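PDB 4GQ2: nucleoporin nup120 from Schizosaccharomyces pombe, which serves as a structural constituent of the nuclear pore complex, whose components can also act as docking partners for transport factors. Local coordinates for residues 60-65 against 531-536. Residues are numbered along the deposited sequence; the frame is centred on the assembly and turned at random.
Sequences AGVYTS and VTYINY
Strands 60-64 and 532-536 belong to different sheets of the beta-propeller region and pack side chain to side chain, their axes 6.9 Å apart and 152° from parallel, with no hydrogen bond passing directly between them. Val62 fills the tight part. Its CG2 sits over a face of the Tyr533 ring, 4.0 Å from the centroid, in a CH-pi contact that leans toward the CG-CD1 side of the ring. The valine chi1 of -27° lies away from a staggered position, and CG1 meets the amide, 3.2 Å from Asn535 OD1. The CB bonds of Tyr533 and Asn535 both point toward strand 60-64, and both side chains lie beside their own backbone N. Asn535 ND2 comes 3.5 Å from Gly61 CA, a van der Waals approach; this nitrogen is hydrogen-bonded to Ser522 OG, which also binds Ala60 O and so bridges the segments, whereas OD1 has a weak hydrogen bond to Arg75 NH1. The fit loosens at Ala60, whose CB meets Asn535 CB at 4.2 Å, and strand 60-64 diverges beyond Val62, where Tyr63 and Thr64 are partly exposed and touch nothing on 531-536. Tyr533 OH is hydrogen-bonded to Val89 O. Strand 60-64 forms the edge of its sheet, alongside strand 73-79, and strand 532-536 runs between strands 520-525 and 539-544 of the other.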
loop_
_atom_site.group_PDB
_atom_site.type_symbol
_atom_site.label_atom_id
_atom_site.label_comp_id
_atom_site.label_asym_id
_atom_site.label_seq_id
_atom_site.Cartn_x
_atom_site.Cartn_y
_atom_site.Cartn_z
ATOM N N ALA A 60 1.494 -29.330 6.549
ATOM C CA ALA A 60 1.232 -28.592 5.313
ATOM C C ALA A 60 2.099 -29.103 4.182
ATOM O O ALA A 60 3.157 -29.692 4.419
ATOM C CB ALA A 60 1.480 -27.096 5.516
ATOM N N GLY A 61 1.646 -28.860 2.954
ATOM C CA GLY A 61 2.405 -29.187 1.760
ATOM C C GLY A 61 1.757 -28.596 0.527
ATOM O O GLY A 61 0.654 -28.056 0.599
ATOM N N VAL A 62 2.453 -28.669 -0.604
ATOM C CA VAL A 62 1.845 -28.282 -1.869
ATOM C C VAL A 62 1.995 -29.413 -2.881
ATOM O O VAL A 62 3.060 -30.015 -3.007
ATOM C CB VAL A 62 2.306 -26.889 -2.440
ATOM C CG1 VAL A 62 2.766 -25.928 -1.349
ATOM C CG2 VAL A 62 3.364 -27.027 -3.518
ATOM N N TYR A 63 0.899 -29.693 -3.575
ATOM C CA TYR A 63 0.825 -30.749 -4.566
ATOM C C TYR A 63 0.621 -30.151 -5.947
ATOM O O TYR A 63 -0.207 -29.253 -6.131
ATOM C CB TYR A 63 -0.338 -31.690 -4.235
ATOM C CG TYR A 63 -0.561 -32.768 -5.262
ATOM C CD1 TYR A 63 0.278 -33.880 -5.320
ATOM C CD2 TYR A 63 -1.609 -32.677 -6.183
ATOM C CE1 TYR A 63 0.081 -34.877 -6.264
ATOM C CE2 TYR A 63 -1.817 -33.667 -7.130
ATOM C CZ TYR A 63 -0.967 -34.763 -7.167
ATOM O OH TYR A 63 -1.159 -35.755 -8.100
ATOM N N THR A 64 1.361 -30.666 -6.922
ATOM C CA THR A 64 1.211 -30.212 -8.300
ATOM C C THR A 64 0.643 -31.311 -9.212
ATOM O O THR A 64 1.195 -32.410 -9.290
ATOM C CB THR A 64 2.529 -29.607 -8.850
ATOM O OG1 THR A 64 2.346 -29.200 -10.212
ATOM C CG2 THR A 64 3.693 -30.603 -8.750
ATOM N N SER A 65 -0.479 -31.002 -9.866
ATOM C CA SER A 65 -1.118 -31.901 -10.836
ATOM C C SER A 65 -0.431 -31.724 -12.186
ATOM O O SER A 65 -0.986 -31.120 -13.112
ATOM C CB SER A 65 -2.615 -31.591 -10.967
ATOM O OG SER A 65 -3.254 -31.493 -9.707
ATOM N N VAL A 531 10.007 -23.857 -9.410
ATOM C CA VAL A 531 10.021 -23.345 -8.038
ATOM C C VAL A 531 9.954 -24.376 -6.911
ATOM O O VAL A 531 9.223 -25.364 -6.990
ATOM C CB VAL A 531 8.892 -22.300 -7.866
ATOM C CG1 VAL A 531 8.575 -22.041 -6.402
ATOM C CG2 VAL A 531 9.279 -21.007 -8.567
ATOM N N THR A 532 10.726 -24.123 -5.856
ATOM C CA THR A 532 10.597 -24.881 -4.619
ATOM C C THR A 532 9.838 -24.080 -3.554
ATOM O O THR A 532 10.293 -23.031 -3.078
ATOM C CB THR A 532 11.952 -25.398 -4.077
ATOM O OG1 THR A 532 11.857 -25.575 -2.657
ATOM C CG2 THR A 532 13.061 -24.428 -4.373
ATOM N N TYR A 533 8.660 -24.589 -3.212
ATOM C CA TYR A 533 7.803 -23.994 -2.199
ATOM C C TYR A 533 8.306 -24.347 -0.809
ATOM O O TYR A 533 8.755 -25.463 -0.571
ATOM C CB TYR A 533 6.371 -24.506 -2.359
ATOM C CG TYR A 533 5.644 -23.982 -3.575
ATOM C CD1 TYR A 533 5.800 -24.588 -4.826
ATOM C CD2 TYR A 533 4.780 -22.890 -3.477
ATOM C CE1 TYR A 533 5.127 -24.114 -5.942
ATOM C CE2 TYR A 533 4.106 -22.410 -4.589
ATOM C CZ TYR A 533 4.282 -23.022 -5.817
ATOM O OH TYR A 533 3.605 -22.550 -6.923
ATOM N N ILE A 534 8.222 -23.382 0.097
ATOM C CA ILE A 534 8.557 -23.570 1.503
ATOM C C ILE A 534 7.292 -23.332 2.308
ATOM O O ILE A 534 6.706 -22.250 2.232
ATOM C CB ILE A 534 9.627 -22.565 1.970
ATOM C CG1 ILE A 534 10.909 -22.716 1.149
ATOM C CG2 ILE A 534 9.915 -22.747 3.446
ATOM C CD1 ILE A 534 11.765 -21.467 1.131
ATOM N N ASN A 535 6.884 -24.330 3.087
ATOM C CA ASN A 535 5.614 -24.265 3.804
ATOM C C ASN A 535 5.765 -24.025 5.291
ATOM O O ASN A 535 6.270 -24.886 6.022
ATOM C CB ASN A 535 4.792 -25.527 3.539
ATOM C CG ASN A 535 4.529 -25.736 2.068
ATOM O OD1 ASN A 535 3.955 -24.871 1.408
ATOM N ND2 ASN A 535 4.962 -26.881 1.538
ATOM N N TYR A 536 5.345 -22.837 5.726
ATOM C CA TYR A 536 5.340 -22.473 7.141
ATOM C C TYR A 536 3.928 -22.659 7.660
ATOM O O TYR A 536 3.017 -22.907 6.880
ATOM C CB TYR A 536 5.803 -21.022 7.353
ATOM C CG TYR A 536 7.224 -20.744 6.899
ATOM C CD1 TYR A 536 8.304 -21.031 7.725
ATOM C CD2 TYR A 536 7.484 -20.191 5.643
ATOM C CE1 TYR A 536 9.603 -20.789 7.320
ATOM C CE2 TYR A 536 8.784 -19.933 5.232
ATOM C CZ TYR A 536 9.839 -20.242 6.075
ATOM O OH TYR A 536 11.132 -20.000 5.689
#